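Local atomic coordinates of histone acetyltransferase HPA2 and related acetyltransferases (PDB entry 2QEC), a protein that probably transfers an acyl group, such as the acetyl of acetyl-CoA, to an acceptor that is not established, as a member of the GNAT acetyltransferase family. Residues R118-K122 against I159-A163; L175-G181 against L193-P198; V20-F25 against T130-S135; Y57-I63 against V76-R81; S3-L7 against T140-L146. The protein carries 1 engineered substitution. One frame throughout, in Å; residues are numbered along the deposited sequence.

Overall arrangement
All five contacts reach the central mixed sheet of a GNAT fold. Interactions 3, 4 and 5 gather at the half built from strands 5-8 to 126-133: the centres of 3 and 5 lie about 13 Å apart, those of 3 and 4 about 15 Å. Interactions 1 and 2, centres about 8 Å apart, occupy the half with 159-163, 192-197 and 178-183 and both touch the second subunit. Along the chain, 5 encloses 3, which encloses 4; 1 alternates with 3 and 5, and 2 comes last. Interactions 1 and 3, centres about 21 Å apart, lie on opposite sides of the chain's centre; their adjacent parallel strands, 159-163 and 126-133, probably flank acetyl-CoA, as in GNAT relatives.

Interaction 1. Residues R118-K122 against I159-A163; sequences RFHPK and IYLEA
Y160, the residue most covered here, extends from strand 159-163 with chi1 at t (177°) and points its ring at the irregular loop 118-122. H120 lies over one face of it. The closest CA atoms, of H120 and Y160, are 7.0 Å apart, so side chains bridge the gap. H120 takes the m rotamer and runs from extended backbone (-69/131); its CA stands 4.2 Å from the centroid of the Y160 ring, 15° off the normal, a CH-pi contact. The two rings are oblique, centroids 4.0 Å apart and planes at 35°, with H120 NE2 3.3 Å from Y160 CE2. In the GNAT fold strand 159-163 follows helix 142-154 and runs parallel to strand 126-133; the loop that leads into the latter here covers Y160. P121 adds an apolar contact, its CD 3.5 Å from Y160 CD1, and F119 CB is 3.7 Å from Y160 OH. That hydroxyl donates a very short hydrogen bond to E162 OE2, 2.5 Å, two residues along the same strand face. A water lies 2.5 Å from H120 NE2 and donates a weak bond to E162 OE2 at 3.5 Å, while H120 ND1 is hydrogen-bonded to H125 NE2.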
# COMPACT_ATOMS: atom_id res chain seq x y z
N ARG A 118 -8.04 9.14 -1.14
CA ARG A 118 -6.98 9.43 -0.15
C ARG A 118 -6.24 8.21 0.43
O ARG A 118 -5.04 8.28 0.80
CB ARG A 118 -7.52 10.32 0.99
N PHE A 119 -6.92 7.07 0.47
CA PHE A 119 -6.34 5.85 1.04
C PHE A 119 -5.74 4.92 -0.01
O PHE A 119 -5.13 3.92 0.34
CB PHE A 119 -7.42 5.14 1.84
CG PHE A 119 -7.82 5.88 3.09
CD1 PHE A 119 -7.07 5.76 4.24
CD2 PHE A 119 -8.94 6.71 3.10
CE1 PHE A 119 -7.41 6.44 5.38
CE2 PHE A 119 -9.28 7.40 4.25
CZ PHE A 119 -8.52 7.26 5.40
N HIS A 120 -5.87 5.26 -1.30
CA HIS A 120 -5.20 4.55 -2.36
C HIS A 120 -3.70 4.80 -2.28
O HIS A 120 -3.24 5.94 -2.21
CB HIS A 120 -5.65 4.98 -3.76
CG HIS A 120 -7.08 4.71 -4.05
ND1 HIS A 120 -7.51 4.14 -5.24
CD2 HIS A 120 -8.21 4.98 -3.34
CE1 HIS A 120 -8.82 4.04 -5.22
NE2 HIS A 120 -9.27 4.54 -4.09
N PRO A 121 -2.93 3.74 -2.34
CA PRO A 121 -1.48 3.94 -2.41
C PRO A 121 -1.05 4.82 -3.61
O PRO A 121 -1.74 4.90 -4.63
CB PRO A 121 -0.92 2.50 -2.47
CG PRO A 121 -2.07 1.65 -1.87
CD PRO A 121 -3.30 2.31 -2.34
N LYS A 122 0.02 5.58 -3.45
CA LYS A 122 0.39 6.58 -4.45
C LYS A 122 1.31 5.95 -5.48
O LYS A 122 2.43 6.39 -5.70
CB LYS A 122 1.09 7.77 -3.80
CG LYS A 122 0.26 8.45 -2.71
CD LYS A 122 -0.94 9.20 -3.30
CE LYS A 122 -1.64 10.11 -2.26
NZ LYS A 122 -2.86 10.75 -2.85
N ILE A 159 -3.59 -3.89 -8.30
CA ILE A 159 -5.00 -3.63 -8.11
C ILE A 159 -5.25 -3.21 -6.63
O ILE A 159 -4.77 -3.86 -5.72
CB ILE A 159 -5.83 -4.88 -8.40
CG1 ILE A 159 -5.41 -5.50 -9.74
CG2 ILE A 159 -7.33 -4.51 -8.42
CD1 ILE A 159 -6.24 -6.77 -10.14
N TYR A 160 -6.03 -2.15 -6.45
CA TYR A 160 -6.60 -1.72 -5.15
C TYR A 160 -8.11 -1.99 -5.09
O TYR A 160 -8.80 -1.85 -6.09
CB TYR A 160 -6.30 -0.20 -4.98
CG TYR A 160 -6.86 0.45 -3.72
CD1 TYR A 160 -6.21 0.35 -2.52
CD2 TYR A 160 -8.08 1.13 -3.74
CE1 TYR A 160 -6.74 0.94 -1.35
CE2 TYR A 160 -8.62 1.70 -2.59
CZ TYR A 160 -7.90 1.62 -1.38
OH TYR A 160 -8.40 2.18 -0.22
N LEU A 161 -8.61 -2.42 -3.94
CA LEU A 161 -10.00 -2.47 -3.64
C LEU A 161 -10.22 -2.27 -2.14
O LEU A 161 -9.29 -2.25 -1.34
CB LEU A 161 -10.63 -3.80 -4.13
CG LEU A 161 -10.05 -5.12 -3.58
CD1 LEU A 161 -10.54 -5.41 -2.15
CD2 LEU A 161 -10.43 -6.25 -4.47
N GLU A 162 -11.47 -2.08 -1.76
CA GLU A 162 -11.88 -1.93 -0.37
C GLU A 162 -12.92 -2.95 -0.06
O GLU A 162 -14.02 -2.87 -0.60
CB GLU A 162 -12.40 -0.53 -0.17
CG GLU A 162 -11.24 0.48 -0.15
CD GLU A 162 -11.66 1.92 -0.43
OE1 GLU A 162 -12.85 2.15 -0.63
OE2 GLU A 162 -10.78 2.83 -0.40
N ALA A 163 -12.57 -3.95 0.75
CA ALA A 163 -13.50 -5.08 0.99
C ALA A 163 -14.46 -4.73 2.13
O ALA A 163 -14.06 -4.17 3.15
CB ALA A 163 -12.71 -6.37 1.29
O HOH W 1 -11.60 4.86 -3.11

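Interaction 2. Residues L175-G181 against L193-P198; sequences LGFVPLG and LAMWKP. With EDO (1,2-ethanediol), chain F.
This is antiparallel pairing inside the beta hairpin of strands 178-183 and 192-197, at the edge of the sheet, where 178-183 is the outermost strand within the chain. The short strand axes approach to 4.4 Å with their directions at 138°. V178 and W196 form a hydrogen-bonded pair: V178 N to W196 O is 2.8 Å and W196 N to V178 O 2.9 Å. P179 faces M195 in a non-hydrogen-bonded pair, CA atoms 4.4 Å apart. The register then slips by one in a classic beta bulge, in which L180 (-99/-54) and G181 both face A194. A194 O accepts L180 N at 2.9 Å and, weakly, G181 N at 3.4 Å; A194 N returns to G181 O at 2.8 Å. Before the strand, G176, at positive phi, is the C-prime residue of the Schellman motif ending helix 166-174. F177 (chi1 m) then offers a ring face to K197 CB, 3.7 Å from its centroid, and its CB lies 4.0 Å from that of selenomethionine M195. L180 CG lies 4.0 Å from W196 CB. W196 NE1 donates to P179 O of the second subunit, and the bond is reciprocated.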
# COMPACT_ATOMS: atom_id res chain seq x y z
N LEU A 175 -7.20 -14.70 -4.01
CA LEU A 175 -6.86 -14.26 -5.37
C LEU A 175 -5.60 -13.42 -5.46
O LEU A 175 -5.30 -12.89 -6.53
CB LEU A 175 -8.04 -13.47 -5.95
CG LEU A 175 -9.33 -14.27 -6.06
CD1 LEU A 175 -10.50 -13.33 -6.29
CD2 LEU A 175 -9.21 -15.27 -7.19
N GLY A 176 -4.85 -13.35 -4.37
CA GLY A 176 -3.57 -12.63 -4.35
C GLY A 176 -3.57 -11.22 -3.78
O GLY A 176 -2.53 -10.57 -3.83
N PHE A 177 -4.69 -10.72 -3.27
CA PHE A 177 -4.70 -9.43 -2.54
C PHE A 177 -4.16 -9.56 -1.12
O PHE A 177 -4.53 -10.47 -0.38
CB PHE A 177 -6.11 -8.85 -2.48
CG PHE A 177 -6.64 -8.40 -3.80
CD1 PHE A 177 -7.12 -9.32 -4.74
CD2 PHE A 177 -6.64 -7.06 -4.14
CE1 PHE A 177 -7.61 -8.91 -5.95
CE2 PHE A 177 -7.14 -6.63 -5.33
CZ PHE A 177 -7.62 -7.57 -6.26
N VAL A 178 -3.30 -8.63 -0.71
CA VAL A 178 -2.84 -8.58 0.69
C VAL A 178 -3.52 -7.40 1.41
O VAL A 178 -3.91 -6.43 0.75
CB VAL A 178 -1.31 -8.45 0.83
CG1 VAL A 178 -0.59 -9.62 0.18
CG2 VAL A 178 -0.82 -7.14 0.30
N PRO A 179 -3.72 -7.50 2.75
CA PRO A 179 -4.35 -6.35 3.40
C PRO A 179 -3.41 -5.13 3.50
O PRO A 179 -2.22 -5.29 3.71
CB PRO A 179 -4.68 -6.85 4.82
CG PRO A 179 -3.77 -8.05 5.05
CD PRO A 179 -3.53 -8.64 3.68
N LEU A 180 -4.00 -3.94 3.38
CA LEU A 180 -3.33 -2.69 3.72
C LEU A 180 -3.80 -2.28 5.13
O LEU A 180 -3.00 -2.09 6.02
CB LEU A 180 -3.69 -1.63 2.69
CG LEU A 180 -3.12 -1.82 1.27
CD1 LEU A 180 -3.72 -0.77 0.32
CD2 LEU A 180 -1.61 -1.62 1.27
N GLY A 181 -5.10 -2.18 5.33
CA GLY A 181 -5.64 -1.91 6.68
C GLY A 181 -7.06 -1.40 6.57
O GLY A 181 -7.61 -1.33 5.47
N LEU A 193 -11.91 -2.87 4.58
CA LEU A 193 -10.52 -3.33 4.59
C LEU A 193 -9.91 -3.06 3.20
O LEU A 193 -10.24 -3.72 2.23
CB LEU A 193 -10.45 -4.83 4.91
CG LEU A 193 -9.00 -5.38 4.98
CD1 LEU A 193 -8.14 -4.63 5.93
CD2 LEU A 193 -8.95 -6.84 5.31
N ALA A 194 -9.05 -2.05 3.12
CA ALA A 194 -8.29 -1.75 1.91
C ALA A 194 -7.37 -2.91 1.65
O ALA A 194 -6.68 -3.38 2.57
CB ALA A 194 -7.44 -0.48 2.14
N MSE A 195 -7.26 -3.31 0.38
CA MSE A 195 -6.38 -4.41 -0.01
C MSE A 195 -5.65 -4.08 -1.32
O MSE A 195 -6.08 -3.23 -2.07
CB MSE A 195 -7.19 -5.70 -0.20
CG MSE A 195 -8.08 -6.03 0.98
SE MSE A 195 -8.87 -7.76 0.93
CE MSE A 195 -7.43 -8.50 1.64
N TRP A 196 -4.54 -4.80 -1.55
CA TRP A 196 -3.64 -4.57 -2.65
C TRP A 196 -3.23 -5.89 -3.26
O TRP A 196 -2.61 -6.71 -2.57
CB TRP A 196 -2.39 -3.91 -2.06
CG TRP A 196 -1.31 -3.44 -3.00
CD1 TRP A 196 -0.06 -3.96 -3.14
CD2 TRP A 196 -1.36 -2.29 -3.85
NE1 TRP A 196 0.67 -3.22 -4.04
CE2 TRP A 196 -0.11 -2.19 -4.50
CE3 TRP A 196 -2.34 -1.34 -4.14
CZ2 TRP A 196 0.19 -1.17 -5.40
CZ3 TRP A 196 -2.06 -0.33 -5.05
CH2 TRP A 196 -0.80 -0.25 -5.66
N LYS A 197 -3.47 -6.04 -4.56
CA LYS A 197 -2.80 -7.10 -5.32
C LYS A 197 -1.55 -6.51 -5.96
O LYS A 197 -1.63 -5.60 -6.78
CB LYS A 197 -3.73 -7.72 -6.36
CG LYS A 197 -3.04 -8.80 -7.17
CD LYS A 197 -4.00 -9.72 -7.85
CE LYS A 197 -3.30 -10.89 -8.55
NZ LYS A 197 -2.09 -10.52 -9.39
N PRO A 198 -0.36 -6.99 -5.53
CA PRO A 198 0.84 -6.29 -5.94
C PRO A 198 1.19 -6.45 -7.40
O PRO A 198 0.74 -7.41 -8.04
CB PRO A 198 1.94 -6.87 -5.05
CG PRO A 198 1.41 -8.15 -4.52
CD PRO A 198 -0.10 -8.16 -4.67
C1 EDO F . -2.98 -7.93 -11.38
O1 EDO F . -2.66 -8.29 -10.04
C2 EDO F . -3.65 -9.02 -12.20
O2 EDO F . -3.08 -10.32 -12.06

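Interaction 3. Residues V20-F25 against T130-S135; sequences VLVEAF and TVATSS. With EDO (1,2-ethanediol), chain D; EDO (1,2-ethanediol), chain G.
The A132 methyl is overlapped by four side chains of helix 14-25: A24 CB lies 3.6 Å from A132 CB, F25 CE2 3.8 Å, L21 CD2 4.0 Å and V20 CG1 4.4 Å. The helix crosses strand 130-133 at 87° with the short axes 7.5 Å apart, and the CA atoms of A24 and A132 close to 5.8 Å. L21 and F25, both chi1 m, reach the strand from the helix flank, L21 CD2 meeting T130 CG2 at 3.8 Å and F25 CE2 nearing T130 OG1 at 3.0 Å. This sets the first helix of the GNAT fold on strand 126-133; V131 and T133 point the other way, toward helix 142-154. V131 N, on the edge turned toward 159-163, gives a weak 3.0 Å bond to O2 of one 1,2-ethanediol, probably in the region where GNAT relatives hold acetyl-CoA; T133 OG1 is hydrogen-bonded at 2.9 Å to O2 of another. E23 (chi1 t, chi2 t) reaches past the strand end: its OE1 accepts S135 N at 2.6 Å and, weakly, S135 OG at 2.8 Å. The apolar residues thus seat the helix on the strand, while one carboxylate ties it to the loop beyond.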
# COMPACT_ATOMS: atom_id res chain seq x y z
N VAL A 20 -29.05 -3.42 -12.40
CA VAL A 20 -28.29 -4.40 -11.57
C VAL A 20 -27.55 -3.76 -10.37
O VAL A 20 -27.59 -4.26 -9.24
CB VAL A 20 -27.31 -5.24 -12.44
CG1 VAL A 20 -26.48 -6.12 -11.58
CG2 VAL A 20 -28.12 -6.15 -13.42
N LEU A 21 -26.89 -2.64 -10.61
CA LEU A 21 -26.25 -1.89 -9.54
C LEU A 21 -27.24 -1.45 -8.45
O LEU A 21 -26.97 -1.56 -7.26
CB LEU A 21 -25.53 -0.68 -10.14
CG LEU A 21 -24.29 -1.03 -10.97
CD1 LEU A 21 -23.89 0.13 -11.92
CD2 LEU A 21 -23.18 -1.44 -10.11
N VAL A 22 -28.37 -0.92 -8.88
CA VAL A 22 -29.40 -0.44 -7.96
C VAL A 22 -29.95 -1.59 -7.12
O VAL A 22 -30.11 -1.45 -5.91
CB VAL A 22 -30.53 0.26 -8.73
CG1 VAL A 22 -31.71 0.56 -7.80
CG2 VAL A 22 -30.02 1.55 -9.39
N GLU A 23 -30.26 -2.72 -7.75
CA GLU A 23 -30.79 -3.87 -7.04
C GLU A 23 -29.76 -4.32 -6.05
O GLU A 23 -30.09 -4.60 -4.91
CB GLU A 23 -31.16 -5.00 -7.99
CG GLU A 23 -31.81 -6.19 -7.30
CD GLU A 23 -31.82 -7.43 -8.14
OE1 GLU A 23 -30.76 -8.07 -8.26
OE2 GLU A 23 -32.89 -7.80 -8.68
N ALA A 24 -28.50 -4.38 -6.45
CA ALA A 24 -27.48 -4.87 -5.56
C ALA A 24 -27.30 -3.90 -4.36
O ALA A 24 -27.12 -4.33 -3.24
CB ALA A 24 -26.17 -5.06 -6.30
N PHE A 25 -27.35 -2.60 -4.60
CA PHE A 25 -26.87 -1.65 -3.60
C PHE A 25 -27.98 -0.81 -2.95
O PHE A 25 -27.68 0.08 -2.19
CB PHE A 25 -25.77 -0.80 -4.20
CG PHE A 25 -24.53 -1.59 -4.57
CD1 PHE A 25 -23.89 -2.40 -3.63
CD2 PHE A 25 -24.03 -1.56 -5.86
CE1 PHE A 25 -22.79 -3.15 -3.98
CE2 PHE A 25 -22.93 -2.31 -6.21
CZ PHE A 25 -22.31 -3.11 -5.29
N THR A 130 -16.67 -1.36 -7.90
CA THR A 130 -17.80 -2.10 -7.47
C THR A 130 -17.97 -3.38 -8.30
O THR A 130 -17.62 -3.42 -9.50
CB THR A 130 -19.04 -1.17 -7.50
OG1 THR A 130 -20.05 -1.70 -6.65
CG2 THR A 130 -19.56 -0.99 -8.90
N VAL A 131 -18.47 -4.41 -7.63
CA VAL A 131 -18.90 -5.66 -8.26
C VAL A 131 -20.26 -6.00 -7.73
O VAL A 131 -20.50 -6.03 -6.52
CB VAL A 131 -17.81 -6.80 -8.08
CG1 VAL A 131 -17.45 -6.99 -6.64
CG2 VAL A 131 -18.30 -8.14 -8.65
N ALA A 132 -21.23 -6.18 -8.63
CA ALA A 132 -22.57 -6.42 -8.26
C ALA A 132 -23.11 -7.61 -9.01
O ALA A 132 -22.79 -7.78 -10.19
CB ALA A 132 -23.40 -5.18 -8.59
N THR A 133 -23.91 -8.39 -8.31
CA THR A 133 -24.55 -9.62 -8.80
C THR A 133 -26.04 -9.45 -8.66
O THR A 133 -26.51 -8.98 -7.62
CB THR A 133 -24.13 -10.83 -7.92
OG1 THR A 133 -22.72 -11.04 -8.06
CG2 THR A 133 -24.84 -12.12 -8.30
N SER A 134 -26.80 -9.86 -9.66
CA SER A 134 -28.26 -9.87 -9.54
C SER A 134 -28.72 -10.82 -8.44
O SER A 134 -28.10 -11.86 -8.21
CB SER A 134 -28.97 -10.29 -10.86
OG SER A 134 -28.62 -9.42 -11.87
N SER A 135 -29.82 -10.48 -7.77
CA SER A 135 -30.34 -11.29 -6.68
C SER A 135 -30.66 -12.69 -7.19
O SER A 135 -30.30 -13.71 -6.57
CB SER A 135 -31.62 -10.66 -6.09
OG SER A 135 -31.40 -9.29 -5.78
C1 EDO D . -15.38 -4.94 -4.33
O1 EDO D . -14.70 -4.37 -3.22
C2 EDO D . -16.28 -3.90 -4.99
O2 EDO D . -17.69 -4.14 -4.71
C1 EDO G . -19.05 -10.69 -5.67
O1 EDO G . -17.75 -10.58 -5.05
C2 EDO G . -20.07 -9.66 -5.17
O2 EDO G . -21.23 -9.56 -6.04

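Interaction 4. Residues Y57-I63 against V76-R81; sequences YAVAGNI and VALWDR. With EDO (1,2-ethanediol), chain H.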
# COMPACT_ATOMS: atom_id res chain seq x y z
N TYR A 57 -16.82 5.74 -16.10
CA TYR A 57 -16.43 4.36 -16.40
C TYR A 57 -16.49 4.03 -17.88
O TYR A 57 -15.63 3.29 -18.39
CB TYR A 57 -17.20 3.37 -15.51
CG TYR A 57 -16.69 3.49 -14.12
CD1 TYR A 57 -15.48 2.95 -13.78
CD2 TYR A 57 -17.38 4.21 -13.15
CE1 TYR A 57 -14.95 3.09 -12.51
CE2 TYR A 57 -16.87 4.35 -11.88
CZ TYR A 57 -15.65 3.79 -11.57
OH TYR A 57 -15.12 3.92 -10.32
N ALA A 58 -17.48 4.60 -18.57
CA ALA A 58 -17.65 4.36 -19.99
C ALA A 58 -16.51 5.02 -20.73
O ALA A 58 -15.97 4.48 -21.68
CB ALA A 58 -18.98 4.93 -20.48
N VAL A 59 -16.16 6.19 -20.23
CA VAL A 59 -15.19 7.08 -20.82
C VAL A 59 -13.79 6.55 -20.59
O VAL A 59 -13.13 6.09 -21.52
CB VAL A 59 -15.34 8.48 -20.17
CG1 VAL A 59 -14.23 9.44 -20.64
CG2 VAL A 59 -16.75 9.03 -20.45
N ALA A 60 -13.35 6.56 -19.35
CA ALA A 60 -11.96 6.32 -19.03
C ALA A 60 -11.70 5.02 -18.31
O ALA A 60 -10.57 4.77 -17.90
CB ALA A 60 -11.44 7.48 -18.20
N GLY A 61 -12.71 4.18 -18.12
CA GLY A 61 -12.52 3.00 -17.30
C GLY A 61 -12.83 1.72 -18.05
O GLY A 61 -12.68 1.65 -19.27
N ASN A 62 -13.20 0.70 -17.30
CA ASN A 62 -13.75 -0.56 -17.85
C ASN A 62 -15.03 -0.96 -17.13
O ASN A 62 -15.08 -1.02 -15.91
CB ASN A 62 -12.73 -1.71 -17.73
CG ASN A 62 -11.56 -1.60 -18.73
OD1 ASN A 62 -10.59 -0.96 -18.44
ND2 ASN A 62 -11.71 -2.23 -19.92
N ILE A 63 -16.02 -1.35 -17.93
CA ILE A 63 -17.26 -1.91 -17.45
C ILE A 63 -17.37 -3.32 -18.01
O ILE A 63 -17.37 -3.50 -19.24
CB ILE A 63 -18.47 -1.07 -17.92
CG1 ILE A 63 -18.28 0.40 -17.52
CG2 ILE A 63 -19.79 -1.64 -17.38
CD1 ILE A 63 -19.32 1.34 -18.21
N VAL A 76 -22.14 -7.12 -12.91
CA VAL A 76 -21.38 -6.03 -13.47
C VAL A 76 -20.22 -5.68 -12.53
O VAL A 76 -20.34 -5.78 -11.30
CB VAL A 76 -22.28 -4.79 -13.81
CG1 VAL A 76 -22.92 -4.15 -12.56
CG2 VAL A 76 -21.53 -3.74 -14.63
N ALA A 77 -19.08 -5.32 -13.14
CA ALA A 77 -17.93 -4.77 -12.42
C ALA A 77 -17.44 -3.45 -13.07
O ALA A 77 -17.34 -3.32 -14.31
CB ALA A 77 -16.83 -5.79 -12.32
N LEU A 78 -17.08 -2.48 -12.21
CA LEU A 78 -16.59 -1.16 -12.64
C LEU A 78 -15.18 -1.01 -12.15
O LEU A 78 -14.94 -1.18 -10.97
CB LEU A 78 -17.46 -0.05 -12.07
CG LEU A 78 -18.98 -0.16 -12.45
CD1 LEU A 78 -19.75 0.97 -11.78
CD2 LEU A 78 -19.21 -0.00 -13.90
N TRP A 79 -14.28 -0.77 -13.09
CA TRP A 79 -12.85 -0.65 -12.88
C TRP A 79 -12.32 0.70 -13.40
O TRP A 79 -12.72 1.18 -14.48
CB TRP A 79 -12.17 -1.76 -13.65
CG TRP A 79 -12.47 -3.19 -13.25
CD1 TRP A 79 -13.54 -3.96 -13.63
CD2 TRP A 79 -11.62 -4.04 -12.48
NE1 TRP A 79 -13.41 -5.22 -13.12
CE2 TRP A 79 -12.23 -5.29 -12.42
CE3 TRP A 79 -10.39 -3.85 -11.84
CZ2 TRP A 79 -11.69 -6.35 -11.71
CZ3 TRP A 79 -9.83 -4.90 -11.15
CH2 TRP A 79 -10.48 -6.15 -11.11
N ASP A 80 -11.40 1.30 -12.64
CA ASP A 80 -10.59 2.41 -13.10
C ASP A 80 -9.21 1.87 -13.43
O ASP A 80 -8.66 1.02 -12.74
CB ASP A 80 -10.41 3.50 -12.02
CG ASP A 80 -11.70 4.22 -11.70
OD1 ASP A 80 -12.14 5.03 -12.53
OD2 ASP A 80 -12.27 3.98 -10.62
N ARG A 81 -8.66 2.41 -14.52
CA ARG A 81 -7.39 1.99 -15.06
C ARG A 81 -6.28 2.76 -14.39
O ARG A 81 -6.52 3.83 -13.81
CB ARG A 81 -7.39 2.22 -16.59
CG ARG A 81 -8.55 1.52 -17.29
CD ARG A 81 -8.73 1.97 -18.76
NE ARG A 81 -7.55 1.60 -19.52
CZ ARG A 81 -7.36 0.43 -20.15
NH1 ARG A 81 -8.29 -0.52 -20.16
NH2 ARG A 81 -6.20 0.23 -20.78
C1 EDO H . -14.78 -3.19 -20.17
O1 EDO H . -13.73 -4.11 -20.19
C2 EDO H . -14.61 -1.95 -21.03
O2 EDO H . -15.71 -1.08 -20.78
O HOH W 2 -9.82 4.83 -15.59
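I63 and L78 form the apolar centre, I63 CG1 lying 3.8 Å from L78 CD2, with I63 CG2 3.9 Å from V76 CG2. They belong to the antiparallel beta hairpin of strands 61-67 and 73-80, which follows helix 43-60. The last turn of that helix brings Y57 onto the same face: L78 CB sits 4.0 Å from the centroid of its ring, 11° off the normal, a CH-pi contact. Helix 14-25 adds I17 beside I63 and V76. Between the strands, N62 and W79 make the hydrogen-bonded pair, N62 N to W79 O and W79 N to N62 O both 2.9 Å. G61 has no CB, and one there would clash with W79 O. Outward, the Y57 hydroxyl donates to D80 OD2 at 2.9 Å, and W79 makes a cation-pi contact with R153. A water donates to A60 O at 2.4 Å and accepts R81 N at 2.9 Å. At the polar edge R81 bends back, chi3 at p, so that its NH1 donates to N62 OD1 at 2.9 Å.

Interaction 5. Residues S3-L7 against T140-L146; sequences SPTVL and TGVGSAL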
# COMPACT_ATOMS: atom_id res chain seq x y z
N SER A 3 -19.87 -21.47 -15.70
CA SER A 3 -19.90 -20.18 -15.03
C SER A 3 -20.20 -19.07 -16.07
O SER A 3 -19.90 -19.22 -17.27
CB SER A 3 -18.57 -19.91 -14.32
OG SER A 3 -17.49 -20.04 -15.22
N PRO A 4 -20.78 -17.95 -15.60
CA PRO A 4 -21.10 -16.88 -16.53
C PRO A 4 -19.89 -16.37 -17.32
O PRO A 4 -18.74 -16.43 -16.85
CB PRO A 4 -21.65 -15.80 -15.62
CG PRO A 4 -21.23 -16.15 -14.26
CD PRO A 4 -21.15 -17.61 -14.22
N THR A 5 -20.17 -15.83 -18.49
CA THR A 5 -19.14 -15.39 -19.37
C THR A 5 -19.03 -13.86 -19.29
O THR A 5 -20.03 -13.18 -19.18
CB THR A 5 -19.45 -15.99 -20.72
OG1 THR A 5 -19.25 -17.41 -20.58
CG2 THR A 5 -18.58 -15.48 -21.81
N VAL A 6 -17.80 -13.36 -19.27
CA VAL A 6 -17.55 -11.95 -19.01
C VAL A 6 -16.97 -11.26 -20.23
O VAL A 6 -16.02 -11.74 -20.82
CB VAL A 6 -16.68 -11.77 -17.75
CG1 VAL A 6 -16.43 -10.26 -17.47
CG2 VAL A 6 -17.35 -12.40 -16.52
N LEU A 7 -17.56 -10.12 -20.60
CA LEU A 7 -17.13 -9.27 -21.70
C LEU A 7 -17.34 -7.78 -21.36
O LEU A 7 -18.12 -7.43 -20.43
CB LEU A 7 -17.90 -9.54 -22.97
CG LEU A 7 -17.80 -10.95 -23.58
CD1 LEU A 7 -18.86 -11.16 -24.63
CD2 LEU A 7 -16.46 -11.18 -24.19
N THR A 140 -23.94 -18.27 -7.98
CA THR A 140 -23.72 -18.76 -9.35
C THR A 140 -22.28 -18.62 -9.87
O THR A 140 -21.97 -19.05 -10.98
CB THR A 140 -24.61 -17.98 -10.36
OG1 THR A 140 -25.97 -18.02 -9.90
CG2 THR A 140 -24.54 -18.63 -11.71
N GLY A 141 -21.43 -18.01 -9.06
CA GLY A 141 -20.05 -17.74 -9.46
C GLY A 141 -19.89 -16.50 -10.30
O GLY A 141 -18.86 -16.30 -10.91
N VAL A 142 -20.90 -15.64 -10.29
CA VAL A 142 -20.89 -14.39 -11.05
C VAL A 142 -19.73 -13.52 -10.58
O VAL A 142 -18.94 -13.06 -11.40
CB VAL A 142 -22.21 -13.60 -10.89
CG1 VAL A 142 -22.08 -12.19 -11.44
CG2 VAL A 142 -23.34 -14.32 -11.60
N GLY A 143 -19.64 -13.29 -9.27
CA GLY A 143 -18.57 -12.42 -8.73
C GLY A 143 -17.17 -12.91 -9.03
O GLY A 143 -16.25 -12.13 -9.32
N SER A 144 -17.01 -14.22 -8.96
CA SER A 144 -15.73 -14.86 -9.22
C SER A 144 -15.31 -14.68 -10.71
O SER A 144 -14.18 -14.34 -11.01
CB SER A 144 -15.88 -16.35 -8.87
OG SER A 144 -14.79 -17.14 -9.30
N ALA A 145 -16.25 -14.89 -11.62
CA ALA A 145 -16.03 -14.71 -13.07
C ALA A 145 -15.62 -13.28 -13.38
O ALA A 145 -14.62 -13.03 -14.09
CB ALA A 145 -17.29 -15.13 -13.85
N LEU A 146 -16.29 -12.33 -12.74
CA LEU A 146 -15.92 -10.91 -12.90
C LEU A 146 -14.53 -10.56 -12.43
O LEU A 146 -13.77 -9.91 -13.14
CB LEU A 146 -16.96 -10.00 -12.24
CG LEU A 146 -18.31 -9.99 -12.97
CD1 LEU A 146 -19.37 -9.47 -12.09
CD2 LEU A 146 -18.23 -9.17 -14.24
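P4 and V6 turn their side chains onto the start of helix 142-154, while T5 between them points away, as expected of an extended segment. The P4 ring, C-gamma endo, fits over the first turn: its CG is 3.7 Å from V142 CA, 3.9 Å from V142 CG2 and 4.1 Å from A145 CB, and its CD approaches T140 O at 3.6 Å. V142 directs its CB away from segment 3-7, yet with chi1 at t (168°) CG2 still meets the proline. V6, also t at chi1, sets CG2 3.8 Å from A145 CB, and both methyls come near L146 CD2, CG1 closest at 3.9 Å. L146 starts sideways, but its chi1 m, chi2 t rotamer carries CD2 to the valine. A145 CB, a lone methyl, lies 3.6 Å from P4 O. G141, at positive phi (82/17), is the N-cap residue, and its O accepts A145 N at 3.1 Å. The run from R138 to G143 matches the R-x-x-G-x-G pattern that in GNAT relatives binds the pyrophosphate of acetyl-CoA; T140 OG1 is hydrogen-bonded to A137 O. Strand 5-8 is outermost within the chain and pairs with 61-67, whose D64 and A66 also touch V6, while on the sheet side of the helix V142 packs on V74 and T133, and L146 on A77 and V131.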